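Local coordinates for PA1221 (Pseudomonas aeruginosa, PDB 4DG8), which belongs to the ANL superfamily of AMP-binding enzymes, carries a C-terminal phosphopantetheine attachment domain, and has adenosine monophosphate bound in this crystal structure, at residues D164-I169 with L370-R375; S214-T219 with N314-C319; A383-L388 with L394-R399; L429-L434 with C447-R452. All coordinates share one frame; numbering follows the deposited sequence.

Contact 1: residues D164-I169 with L370-R375; sequences DQIAYI and LAQGYR
Ile166 pushes its end methyl up against the flat amide of Gln372. CD1 stands 3.4 Å from both CD and NE2 of that glutamine and 3.6 Å from its OE1, so the methyl sits over the whole amide instead of favouring one end. The glutamine reaches it by being extended, with CG opposite the backbone N (chi1 176°), and its CB is also close to CD1, 3.7 Å away. Arg375 comes in beside it: NH1 passes 4.1 Å from Ile166 CG1, while further back along the chain CG touches Ile169 CD1 at 4.1 Å, the two side chains meeting nearly at right angles. A bend at chi2 (75°) turns the guanidinium back toward Gln372, where NH1 gives a 3.1 Å hydrogen bond to OE1, in the carbonyl plane and on a lone pair.

Strands 166-172 and 373-374 belong to one mixed sheet but are not neighbours in it; strand 180-185 runs between them, and Ala371 and Tyr374 pack on its Ile182. A classic beta bulge places Ala167 and Tyr168 together opposite Cys184 of that strand.

Two buried aliphatic residues, Ile166 and Ile169, are thus covered at the surface by two exposed polar ones, Gln372 and Arg375. The contact is van der Waals in kind, and the amide-guanidinium bond probably steadies this polar roof.

Contact 2: residues S214-T219 with N314-C319; sequences SFDAAT and NTTFTC
Asp216 grips Thr316 twice, joining the start of helix 217-226 to the loop that follows the YGPTE signature of the ANL fold. Its carboxylate OD1 accepts from the backbone N of Thr316 at 2.7 Å, approached from well above the carboxylate plane, 61° out of it. Its carbonyl O takes the hydroxyl proton of Thr316 OG1 at 2.8 Å, with the donor again out of plane. Both acceptors can serve one threonine because Asp216 holds CG between its backbone N and carbonyl carbon (chi1 69°), folding the acid back over the main chain. A short acid suits this buried place, as does a threonine, whose hydroxyl can donate while its methyl packs.

Thr219, one helical turn on, brings CB to 3.6 Å from Thr316 OG1. The same Asp216 O also receives a weak bond from Thr219 N, so the helix start is tied to the loop through a shared acceptor.

Further out, Thr219 OG1 bonds to Tyr168 OH, Thr315 OG1 to the carbonyl of Gly369, and Arg191 holds the carbonyls of Asn314 and Thr315. The Asp216 side chain lies about 4 Å from bound adenosine monophosphate. On the loop itself, Thr316 CG2 rests 3.8 Å above the plane of the Phe317 ring, displaced toward its rim.

Contact 3: residues A383-L388 with L394-R399; sequences ASFVEL and LLRAYR
Phe385 sets CG opposite its carbonyl carbon (chi1 -60°) and Arg396 sets CG opposite its backbone N (chi1 -171°), choices that bring the arginine, extended as far as NE, alongside the phenylalanine on one face of a beta hairpin. The guanidinium is only 11° from parallel with the ring but offset, so that Phe385 CB lies over one of its faces, 3.4 Å from NH2. On the opposite side of the ring plane Tyr398 brings CD1 over the Phe385 ring, 3.8 Å from CE1; the two rings are inclined obliquely.

The hairpin pairs strand 385-390 with strand 393-406 in antiparallel register. Val386 with Ala397 and Leu388 with Leu395 are hydrogen-bonded pairs. Val386 N gives a bond to Ala397 O at 2.9 Å, whereas the return bond from Ala397 N is weak. Phe385 with Tyr398 and Glu387 with Arg396 are non-hydrogen-bonded pairs. The other face carries aliphatic groups: the small Ala397 lets Leu388 CD1 settle 4.1 Å from its CB, and both pack on Val364 of strand 361-367. Where helix 378-384 gives way to the strand, a water donates to Ser384 O at 2.6 Å and to Arg399 O at 2.7 Å, bridging the main chains beyond the last direct bond.

Arg396 also bonds through NH1 to the carbonyl of Ala371 and, weakly, through NH2 to that of Gln372. Its charge is therefore met by two backbone carbonyl oxygens while a face rests on hydrocarbon, which probably fixes its rotation and lets Phe385 be buried beneath a cationic group.

Contact 4: residues L429-L434 with C447-R452; sequences LDLPAL and CALLVR
Leu431 and Leu434 meet Leu449 in a wholly aliphatic contact; the flat group beside it is the carboxylate of Asp430, just before the helix, whose OD1 receives Ala433 N from above its plane, 62° out of it, at 3.2 Å. This is an N-cap: the acid supplies an acceptor to an amide of the first turn of helix 431-439 and puts a negative group at the helix start, where it would favourably offset the dipole. Pro432 suits that turn too, since its nitrogen has no hydrogen to offer where helical acceptors are lacking.

The capped helix lies against strand 444-454, an outer strand of a three-stranded mixed sheet, in the small C-terminal region characteristic of ANL enzymes. Leucines do the joining. Leu431 turns CG opposite its backbone N (chi1 -175°), sending CD1 to within 3.6 Å of both CB and CD1 of Leu449. Leu434, one turn further along, adopts a similar first torsion and lays CG 3.8 Å from Leu449 CD1, the two side chains crossing at about a right angle. That one methyl of the strand touches both residues of the turn, and leucine suits the place because its branched end is long enough to reach them.

Around this apolar centre, Leu431 also packs on Val422 and Leu449 on Cys462 of the next strand. Glu435 on the helix adds a polar tie, its OE1 accepting from the backbone N of Leu449. At the margin, Leu431 CD2 comes 4.0 Å from the carbonyl O of Leu449.

Contact 1 touches both contact 2 and contact 3, which themselves come no closer than about 5 Å between nearest atoms. Contact 2 falls within the chain span bridged by contact 1, and their centres are 13 Å apart; Tyr168 OH and Thr219 OG1 link them directly. Contact 3 follows in the chain, its centre 15 Å from that of contact 1, with strand 373-374 leading into helix 378-384 and Arg396 reaching back to the residues before that strand. Contact 4 comes last, its centre 29 Å from those of contacts 1 and 3, and touches none of the others. Contacts 2 and 3 lie near bound adenosine monophosphate, while contact 4 joins helix 431-439 to strand 444-454 in the C-terminal region.

Contact 1: residues D164-I169 with L370-R375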
loop_
_atom_site.group_PDB
_atom_site.type_symbol
_atom_site.label_atom_id
_atom_site.label_comp_id
_atom_site.label_asym_id
_atom_site.label_seq_id
_atom_site.Cartn_x
_atom_site.Cartn_y
_atom_site.Cartn_z
ATOM N N ASP A 164 15.627 8.955 9.096
ATOM C CA ASP A 164 15.010 9.886 8.169
ATOM C C ASP A 164 15.387 9.584 6.713
ATOM O O ASP A 164 14.823 10.171 5.805
ATOM C CB ASP A 164 15.351 11.335 8.532
ATOM C CG ASP A 164 16.838 11.632 8.447
ATOM O OD1 ASP A 164 17.654 10.691 8.460
ATOM O OD2 ASP A 164 17.194 12.822 8.377
ATOM N N GLN A 165 16.327 8.666 6.493
ATOM C CA GLN A 165 16.662 8.254 5.133
ATOM C C GLN A 165 15.408 7.708 4.434
ATOM O O GLN A 165 14.594 6.999 5.054
ATOM C CB GLN A 165 17.725 7.153 5.155
ATOM C CG GLN A 165 18.438 6.947 3.824
ATOM C CD GLN A 165 19.408 8.081 3.518
ATOM O OE1 GLN A 165 19.524 9.029 4.286
ATOM N NE2 GLN A 165 20.115 7.984 2.401
ATOM N N ILE A 166 15.249 8.033 3.153
ATOM C CA ILE A 166 14.151 7.475 2.362
ATOM C C ILE A 166 14.384 5.976 2.207
ATOM O O ILE A 166 15.488 5.555 1.843
ATOM C CB ILE A 166 14.079 8.112 0.940
ATOM C CG1 ILE A 166 14.090 9.640 1.027
ATOM C CG2 ILE A 166 12.852 7.576 0.147
ATOM C CD1 ILE A 166 12.964 10.212 1.869
ATOM N N ALA A 167 13.390 5.177 2.592
ATOM C CA ALA A 167 13.344 3.743 2.286
ATOM C C ALA A 167 12.717 3.383 0.920
ATOM O O ALA A 167 13.165 2.468 0.209
ATOM C CB ALA A 167 12.652 2.979 3.420
ATOM N N TYR A 168 11.639 4.057 0.567
ATOM C CA TYR A 168 10.982 3.712 -0.694
ATOM C C TYR A 168 10.101 4.815 -1.233
ATOM O O TYR A 168 9.758 5.767 -0.521
ATOM C CB TYR A 168 10.202 2.381 -0.590
ATOM C CG TYR A 168 9.021 2.377 0.354
ATOM C CD1 TYR A 168 7.806 2.953 -0.006
ATOM C CD2 TYR A 168 9.103 1.749 1.590
ATOM C CE1 TYR A 168 6.721 2.941 0.863
ATOM C CE2 TYR A 168 8.021 1.724 2.462
ATOM C CZ TYR A 168 6.835 2.317 2.100
ATOM O OH TYR A 168 5.764 2.273 2.982
ATOM N N ILE A 169 9.734 4.674 -2.498
ATOM C CA ILE A 169 8.750 5.547 -3.106
ATOM C C ILE A 169 7.524 4.757 -3.577
ATOM O O ILE A 169 7.658 3.707 -4.197
ATOM C CB ILE A 169 9.347 6.328 -4.294
ATOM C CG1 ILE A 169 10.413 7.290 -3.782
ATOM C CG2 ILE A 169 8.225 7.065 -5.082
ATOM C CD1 ILE A 169 11.180 8.010 -4.852
ATOM N N LEU A 370 4.995 10.136 8.982
ATOM C CA LEU A 370 4.833 11.111 7.900
ATOM C C LEU A 370 5.907 10.945 6.824
ATOM O O LEU A 370 7.100 10.832 7.116
ATOM C CB LEU A 370 4.819 12.568 8.413
ATOM C CG LEU A 370 3.749 12.979 9.437
ATOM C CD1 LEU A 370 3.867 14.453 9.788
ATOM C CD2 LEU A 370 2.328 12.639 8.959
ATOM N N ALA A 371 5.477 10.916 5.573
ATOM C CA ALA A 371 6.426 10.789 4.480
ATOM C C ALA A 371 7.257 12.067 4.422
ATOM O O ALA A 371 6.861 13.106 4.963
ATOM C CB ALA A 371 5.702 10.542 3.152
ATOM N N GLN A 372 8.435 11.977 3.817
ATOM C CA GLN A 372 9.241 13.166 3.581
ATOM C C GLN A 372 8.432 14.149 2.737
ATOM O O GLN A 372 8.511 15.371 2.932
ATOM C CB GLN A 372 10.546 12.787 2.882
ATOM C CG GLN A 372 11.420 13.976 2.505
ATOM C CD GLN A 372 12.506 13.608 1.513
ATOM O OE1 GLN A 372 12.239 13.404 0.323
ATOM N NE2 GLN A 372 13.744 13.520 1.998
ATOM N N GLY A 373 7.642 13.615 1.802
ATOM C CA GLY A 373 6.786 14.453 0.977
ATOM C C GLY A 373 6.572 13.858 -0.400
ATOM O O GLY A 373 6.834 12.673 -0.610
ATOM N N TYR A 374 6.110 14.669 -1.343
ATOM C CA TYR A 374 5.954 14.177 -2.705
ATOM C C TYR A 374 7.248 14.468 -3.406
ATOM O O TYR A 374 7.573 15.620 -3.670
ATOM C CB TYR A 374 4.800 14.871 -3.416
ATOM C CG TYR A 374 3.491 14.629 -2.725
ATOM C CD1 TYR A 374 2.889 13.368 -2.755
ATOM C CD2 TYR A 374 2.861 15.645 -2.028
ATOM C CE1 TYR A 374 1.695 13.131 -2.103
ATOM C CE2 TYR A 374 1.659 15.419 -1.376
ATOM C CZ TYR A 374 1.086 14.161 -1.416
ATOM O OH TYR A 374 -0.108 13.941 -0.773
ATOM N N ARG A 375 7.979 13.405 -3.711
ATOM C CA ARG A 375 9.355 13.529 -4.160
ATOM C C ARG A 375 9.416 14.394 -5.411
ATOM O O ARG A 375 10.364 15.155 -5.624
ATOM C CB ARG A 375 9.929 12.134 -4.429
ATOM C CG ARG A 375 11.417 12.114 -4.708
ATOM C CD ARG A 375 12.241 12.324 -3.426
ATOM N NE ARG A 375 13.640 12.092 -3.749
ATOM C CZ ARG A 375 14.670 12.259 -2.924
ATOM N NH1 ARG A 375 14.484 12.658 -1.666
ATOM N NH2 ARG A 375 15.895 12.001 -3.370
#

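Contact 2: residues S214-T219 with N314-C319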
loop_
_atom_site.group_PDB
_atom_site.type_symbol
_atom_site.label_atom_id
_atom_site.label_comp_id
_atom_site.label_asym_id
_atom_site.label_seq_id
_atom_site.Cartn_x
_atom_site.Cartn_y
_atom_site.Cartn_z
ATOM N N SER A 214 3.710 -2.120 -5.143
ATOM C CA SER A 214 3.157 -0.814 -5.494
ATOM C C SER A 214 2.182 -0.353 -4.406
ATOM O O SER A 214 1.760 0.806 -4.381
ATOM C CB SER A 214 2.475 -0.882 -6.858
ATOM O OG SER A 214 1.612 -2.001 -6.905
ATOM N N PHE A 215 1.837 -1.260 -3.492
ATOM C CA PHE A 215 1.015 -0.891 -2.339
ATOM C C PHE A 215 1.794 -0.924 -1.030
ATOM O O PHE A 215 2.538 -1.882 -0.761
ATOM C CB PHE A 215 -0.172 -1.843 -2.213
ATOM C CG PHE A 215 -0.888 -2.082 -3.503
ATOM C CD1 PHE A 215 -1.903 -1.227 -3.918
ATOM C CD2 PHE A 215 -0.556 -3.158 -4.300
ATOM C CE1 PHE A 215 -2.569 -1.444 -5.122
ATOM C CE2 PHE A 215 -1.216 -3.385 -5.501
ATOM C CZ PHE A 215 -2.231 -2.525 -5.914
ATOM N N ASP A 216 1.557 0.051 -0.157
ATOM C CA ASP A 216 2.286 0.056 1.109
ATOM C C ASP A 216 1.727 -0.938 2.134
ATOM O O ASP A 216 2.230 -1.010 3.254
ATOM C CB ASP A 216 2.484 1.467 1.718
ATOM C CG ASP A 216 1.188 2.093 2.203
ATOM O OD1 ASP A 216 1.241 3.228 2.724
ATOM O OD2 ASP A 216 0.120 1.458 2.068
ATOM N N ALA A 217 0.709 -1.713 1.753
ATOM C CA ALA A 217 0.330 -2.873 2.560
ATOM C C ALA A 217 1.520 -3.839 2.621
ATOM O O ALA A 217 1.767 -4.516 3.636
ATOM C CB ALA A 217 -0.922 -3.582 1.976
ATOM N N ALA A 218 2.256 -3.884 1.517
ATOM C CA ALA A 218 3.468 -4.683 1.424
ATOM C C ALA A 218 4.447 -4.355 2.537
ATOM O O ALA A 218 5.116 -5.245 3.063
ATOM C CB ALA A 218 4.141 -4.508 0.051
ATOM N N THR A 219 4.544 -3.078 2.889
ATOM C CA THR A 219 5.458 -2.672 3.953
ATOM C C THR A 219 5.186 -3.455 5.230
ATOM O O THR A 219 6.116 -3.895 5.936
ATOM C CB THR A 219 5.310 -1.178 4.259
ATOM O OG1 THR A 219 5.470 -0.437 3.041
ATOM C CG2 THR A 219 6.356 -0.739 5.277
ATOM N N ASN A 314 1.213 8.804 5.301
ATOM C CA ASN A 314 1.505 8.419 6.689
ATOM C C ASN A 314 2.027 6.987 6.857
ATOM O O ASN A 314 1.850 6.375 7.912
ATOM C CB ASN A 314 0.430 8.852 7.693
ATOM C CG ASN A 314 0.933 8.850 9.156
ATOM O OD1 ASN A 314 2.101 9.140 9.445
ATOM N ND2 ASN A 314 0.036 8.512 10.081
ATOM N N THR A 315 2.499 6.408 5.759
ATOM C CA THR A 315 3.167 5.105 5.799
ATOM C C THR A 315 2.281 3.948 6.283
ATOM O O THR A 315 2.376 3.547 7.448
ATOM C CB THR A 315 4.501 5.146 6.607
ATOM O OG1 THR A 315 5.254 6.313 6.238
ATOM C CG2 THR A 315 5.356 3.864 6.337
ATOM N N THR A 316 1.432 3.414 5.392
ATOM C CA THR A 316 0.593 2.264 5.761
ATOM C C THR A 316 -0.582 2.569 6.696
ATOM O O THR A 316 -1.721 2.663 6.223
ATOM C CB THR A 316 1.429 1.067 6.231
ATOM O OG1 THR A 316 2.483 0.840 5.286
ATOM C CG2 THR A 316 0.559 -0.192 6.332
ATOM N N PHE A 317 -0.378 2.466 7.998
ATOM C CA PHE A 317 -1.457 2.719 8.947
ATOM C C PHE A 317 -1.307 4.037 9.694
ATOM O O PHE A 317 -0.209 4.482 10.011
ATOM C CB PHE A 317 -1.524 1.601 9.995
ATOM C CG PHE A 317 -1.923 0.273 9.449
ATOM C CD1 PHE A 317 -2.739 0.183 8.329
ATOM C CD2 PHE A 317 -1.516 -0.903 10.088
ATOM C CE1 PHE A 317 -3.124 -1.058 7.837
ATOM C CE2 PHE A 317 -1.892 -2.137 9.595
ATOM C CZ PHE A 317 -2.687 -2.215 8.462
ATOM N N THR A 318 -2.454 4.620 10.008
ATOM C CA THR A 318 -2.559 5.809 10.831
ATOM C C THR A 318 -3.287 5.403 12.113
ATOM O O THR A 318 -2.805 5.647 13.212
ATOM C CB THR A 318 -3.252 6.963 10.086
ATOM O OG1 THR A 318 -2.412 7.373 8.996
ATOM C CG2 THR A 318 -3.455 8.141 11.005
ATOM N N CYS A 319 -4.485 4.843 11.962
ATOM C CA CYS A 319 -5.186 4.241 13.093
ATOM C C CYS A 319 -5.448 2.751 12.876
ATOM O O CYS A 319 -5.648 2.307 11.747
ATOM C CB CYS A 319 -6.519 4.947 13.335
ATOM S SG CYS A 319 -6.399 6.726 13.569
#

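Contact 3: residues A383-L388 with L394-R399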
loop_
_atom_site.group_PDB
_atom_site.type_symbol
_atom_site.label_atom_id
_atom_site.label_comp_id
_atom_site.label_asym_id
_atom_site.label_seq_id
_atom_site.Cartn_x
_atom_site.Cartn_y
_atom_site.Cartn_z
ATOM N N ALA A 383 1.993 22.364 0.452
ATOM C CA ALA A 383 0.565 22.520 0.689
ATOM C C ALA A 383 -0.035 21.400 1.557
ATOM O O ALA A 383 -0.928 21.649 2.362
ATOM C CB ALA A 383 -0.177 22.605 -0.642
ATOM N N SER A 384 0.416 20.163 1.351
ATOM C CA SER A 384 -0.155 18.994 2.036
ATOM C C SER A 384 0.401 18.697 3.437
ATOM O O SER A 384 -0.305 18.139 4.288
ATOM C CB SER A 384 -0.044 17.742 1.155
ATOM O OG SER A 384 -0.786 17.896 -0.039
ATOM N N PHE A 385 1.676 19.022 3.645
ATOM C CA PHE A 385 2.344 18.790 4.923
ATOM C C PHE A 385 2.625 20.132 5.577
ATOM O O PHE A 385 3.490 20.879 5.125
ATOM C CB PHE A 385 3.656 18.019 4.726
ATOM C CG PHE A 385 3.483 16.651 4.091
ATOM C CD1 PHE A 385 3.474 15.499 4.874
ATOM C CD2 PHE A 385 3.332 16.522 2.718
ATOM C CE1 PHE A 385 3.316 14.233 4.290
ATOM C CE2 PHE A 385 3.176 15.264 2.126
ATOM C CZ PHE A 385 3.168 14.122 2.903
ATOM N N VAL A 386 1.902 20.417 6.656
ATOM C CA VAL A 386 1.899 21.743 7.254
ATOM C C VAL A 386 2.074 21.644 8.757
ATOM O O VAL A 386 1.745 20.631 9.350
ATOM C CB VAL A 386 0.555 22.427 6.995
ATOM C CG1 VAL A 386 0.240 22.411 5.511
ATOM C CG2 VAL A 386 -0.550 21.712 7.773
ATOM N N GLU A 387 2.571 22.702 9.379
ATOM C CA GLU A 387 2.697 22.713 10.826
ATOM C C GLU A 387 1.386 23.110 11.497
ATOM O O GLU A 387 0.767 24.104 11.134
ATOM C CB GLU A 387 3.857 23.606 11.278
ATOM C CG GLU A 387 5.221 22.946 11.099
ATOM C CD GLU A 387 6.287 23.552 11.995
ATOM O OE1 GLU A 387 6.276 24.788 12.183
ATOM O OE2 GLU A 387 7.129 22.789 12.519
ATOM N N LEU A 388 0.952 22.296 12.453
ATOM C CA LEU A 388 -0.284 22.543 13.187
ATOM C C LEU A 388 -0.039 22.267 14.662
ATOM O O LEU A 388 0.871 21.516 15.009
ATOM C CB LEU A 388 -1.402 21.633 12.674
ATOM C CG LEU A 388 -1.937 21.960 11.283
ATOM C CD1 LEU A 388 -2.876 20.868 10.827
ATOM C CD2 LEU A 388 -2.633 23.323 11.271
ATOM N N LEU A 394 3.829 23.258 17.929
ATOM C CA LEU A 394 3.661 23.144 16.485
ATOM C C LEU A 394 4.420 21.926 15.971
ATOM O O LEU A 394 5.620 21.774 16.207
ATOM C CB LEU A 394 4.163 24.404 15.767
ATOM C CG LEU A 394 3.184 25.569 15.612
ATOM C CD1 LEU A 394 3.820 26.674 14.789
ATOM C CD2 LEU A 394 1.885 25.107 14.964
ATOM N N LEU A 395 3.715 21.063 15.259
ATOM C CA LEU A 395 4.313 19.851 14.730
ATOM C C LEU A 395 3.956 19.711 13.271
ATOM O O LEU A 395 2.885 20.140 12.845
ATOM C CB LEU A 395 3.791 18.623 15.479
ATOM C CG LEU A 395 4.285 18.373 16.904
ATOM C CD1 LEU A 395 3.823 17.001 17.356
ATOM C CD2 LEU A 395 5.803 18.483 16.984
ATOM N N ARG A 396 4.843 19.091 12.507
ATOM C CA ARG A 396 4.509 18.731 11.138
ATOM C C ARG A 396 3.318 17.772 11.119
ATOM O O ARG A 396 3.203 16.877 11.964
ATOM C CB ARG A 396 5.714 18.120 10.436
ATOM C CG ARG A 396 5.540 17.913 8.943
ATOM C CD ARG A 396 6.906 17.717 8.306
ATOM N NE ARG A 396 6.839 17.725 6.849
ATOM C CZ ARG A 396 6.926 16.647 6.074
ATOM N NH1 ARG A 396 7.089 15.435 6.605
ATOM N NH2 ARG A 396 6.858 16.786 4.757
ATOM N N ALA A 397 2.436 17.975 10.147
ATOM C CA ALA A 397 1.169 17.260 10.068
ATOM C C ALA A 397 0.700 17.059 8.622
ATOM O O ALA A 397 0.962 17.881 7.741
ATOM C CB ALA A 397 0.099 18.012 10.867
ATOM N N TYR A 398 0.007 15.955 8.394
ATOM C CA TYR A 398 -0.610 15.656 7.112
ATOM C C TYR A 398 -2.129 15.637 7.259
ATOM O O TYR A 398 -2.681 14.843 8.037
ATOM C CB TYR A 398 -0.113 14.306 6.567
ATOM C CG TYR A 398 -0.783 13.917 5.267
ATOM C CD1 TYR A 398 -0.444 14.545 4.070
ATOM C CD2 TYR A 398 -1.781 12.947 5.238
ATOM C CE1 TYR A 398 -1.082 14.209 2.867
ATOM C CE2 TYR A 398 -2.410 12.599 4.045
ATOM C CZ TYR A 398 -2.051 13.234 2.858
ATOM O OH TYR A 398 -2.671 12.892 1.664
ATOM N N ARG A 399 -2.793 16.529 6.527
ATOM C CA ARG A 399 -4.252 16.530 6.417
ATOM C C ARG A 399 -4.690 15.482 5.394
ATOM O O ARG A 399 -4.355 15.578 4.214
ATOM C CB ARG A 399 -4.738 17.911 5.973
ATOM C CG ARG A 399 -4.353 19.028 6.923
ATOM C CD ARG A 399 -4.673 20.394 6.338
ATOM N NE ARG A 399 -6.103 20.595 6.137
ATOM C CZ ARG A 399 -6.663 21.784 5.914
ATOM N NH1 ARG A 399 -5.905 22.876 5.868
ATOM N NH2 ARG A 399 -7.979 21.886 5.739
HETATM O O HOH W 1 -2.695 15.532 -0.304
HETATM O O HOH W 2 -2.643 17.512 3.291
#

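Contact 4: residues L429-L434 with C447-R452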
loop_
_atom_site.group_PDB
_atom_site.type_symbol
_atom_site.label_atom_id
_atom_site.label_comp_id
_atom_site.label_asym_id
_atom_site.label_seq_id
_atom_site.Cartn_x
_atom_site.Cartn_y
_atom_site.Cartn_z
ATOM N N LEU A 429 -7.689 6.859 -6.765
ATOM C CA LEU A 429 -7.824 7.421 -8.088
ATOM C C LEU A 429 -8.659 8.676 -8.026
ATOM O O LEU A 429 -9.759 8.679 -7.424
ATOM C CB LEU A 429 -8.482 6.409 -9.026
ATOM C CG LEU A 429 -8.587 6.862 -10.478
ATOM C CD1 LEU A 429 -7.194 7.203 -11.001
ATOM C CD2 LEU A 429 -9.251 5.791 -11.313
ATOM N N ASP A 430 -8.173 9.717 -8.697
ATOM C CA ASP A 430 -8.946 10.937 -8.813
ATOM C C ASP A 430 -9.796 10.654 -10.033
ATOM O O ASP A 430 -9.372 10.804 -11.183
ATOM C CB ASP A 430 -8.006 12.108 -9.090
ATOM C CG ASP A 430 -8.713 13.446 -9.082
ATOM O OD1 ASP A 430 -9.946 13.484 -9.329
ATOM O OD2 ASP A 430 -8.020 14.468 -8.848
ATOM N N LEU A 431 -11.037 10.281 -9.751
ATOM C CA LEU A 431 -11.934 9.779 -10.776
ATOM C C LEU A 431 -12.376 10.915 -11.699
ATOM O O LEU A 431 -12.372 10.760 -12.925
ATOM C CB LEU A 431 -13.119 9.054 -10.131
ATOM C CG LEU A 431 -14.106 8.355 -11.067
ATOM C CD1 LEU A 431 -13.395 7.289 -11.874
ATOM C CD2 LEU A 431 -15.235 7.748 -10.261
ATOM N N PRO A 432 -12.754 12.066 -11.108
ATOM C CA PRO A 432 -13.198 13.186 -11.939
ATOM C C PRO A 432 -12.089 13.696 -12.858
ATOM O O PRO A 432 -12.397 14.169 -13.955
ATOM C CB PRO A 432 -13.588 14.254 -10.911
ATOM C CG PRO A 432 -13.876 13.494 -9.673
ATOM C CD PRO A 432 -12.882 12.377 -9.673
ATOM N N ALA A 433 -10.830 13.583 -12.436
ATOM C CA ALA A 433 -9.712 14.000 -13.291
ATOM C C ALA A 433 -9.586 13.098 -14.516
ATOM O O ALA A 433 -9.469 13.586 -15.641
ATOM C CB ALA A 433 -8.395 14.037 -12.509
ATOM N N LEU A 434 -9.633 11.786 -14.290
ATOM C CA LEU A 434 -9.540 10.803 -15.370
ATOM C C LEU A 434 -10.731 10.934 -16.329
ATOM O O LEU A 434 -10.604 10.827 -17.563
ATOM C CB LEU A 434 -9.446 9.384 -14.780
ATOM C CG LEU A 434 -9.290 8.235 -15.782
ATOM C CD1 LEU A 434 -8.063 8.477 -16.658
ATOM C CD2 LEU A 434 -9.226 6.859 -15.084
ATOM N N CYS A 447 -18.612 12.430 -20.810
ATOM C CA CYS A 447 -18.206 11.092 -20.387
ATOM C C CYS A 447 -18.461 10.864 -18.896
ATOM O O CYS A 447 -18.248 11.761 -18.076
ATOM C CB CYS A 447 -16.720 10.878 -20.689
ATOM S SG CYS A 447 -15.952 9.480 -19.805
ATOM N N ALA A 448 -18.893 9.654 -18.543
ATOM C CA ALA A 448 -19.052 9.272 -17.146
ATOM C C ALA A 448 -18.324 7.964 -16.808
ATOM O O ALA A 448 -18.473 6.946 -17.497
ATOM C CB ALA A 448 -20.531 9.173 -16.774
ATOM N N LEU A 449 -17.534 8.012 -15.740
ATOM C CA LEU A 449 -16.849 6.841 -15.231
ATOM C C LEU A 449 -17.626 6.274 -14.048
ATOM O O LEU A 449 -17.962 6.997 -13.111
ATOM C CB LEU A 449 -15.416 7.187 -14.814
ATOM C CG LEU A 449 -14.478 7.607 -15.954
ATOM C CD1 LEU A 449 -13.083 7.900 -15.428
ATOM C CD2 LEU A 449 -14.431 6.529 -17.021
ATOM N N LEU A 450 -17.907 4.977 -14.112
ATOM C CA LEU A 450 -18.676 4.274 -13.095
ATOM C C LEU A 450 -17.831 3.143 -12.518
ATOM O O LEU A 450 -16.846 2.723 -13.126
ATOM C CB LEU A 450 -19.951 3.681 -13.701
ATOM C CG LEU A 450 -20.952 4.594 -14.409
ATOM C CD1 LEU A 450 -22.089 3.756 -14.980
ATOM C CD2 LEU A 450 -21.491 5.668 -13.469
ATOM N N VAL A 451 -18.215 2.656 -11.342
ATOM C CA VAL A 451 -17.540 1.515 -10.734
ATOM C C VAL A 451 -18.551 0.432 -10.364
ATOM O O VAL A 451 -19.651 0.736 -9.898
ATOM C CB VAL A 451 -16.730 1.919 -9.476
ATOM C CG1 VAL A 451 -16.038 0.698 -8.868
ATOM C CG2 VAL A 451 -15.705 2.994 -9.817
ATOM N N ARG A 452 -18.186 -0.829 -10.591
ATOM C CA ARG A 452 -19.035 -1.950 -10.179
ATOM C C ARG A 452 -18.160 -3.059 -9.623
ATOM O O ARG A 452 -16.941 -3.006 -9.739
ATOM C CB ARG A 452 -19.884 -2.465 -11.347
ATOM C CG ARG A 452 -19.094 -3.217 -12.403
ATOM C CD ARG A 452 -19.970 -3.646 -13.569
ATOM N NE ARG A 452 -19.209 -4.399 -14.562
ATOM C CZ ARG A 452 -19.701 -4.820 -15.724
ATOM N NH1 ARG A 452 -20.962 -4.560 -16.046
ATOM N NH2 ARG A 452 -18.935 -5.504 -16.566
#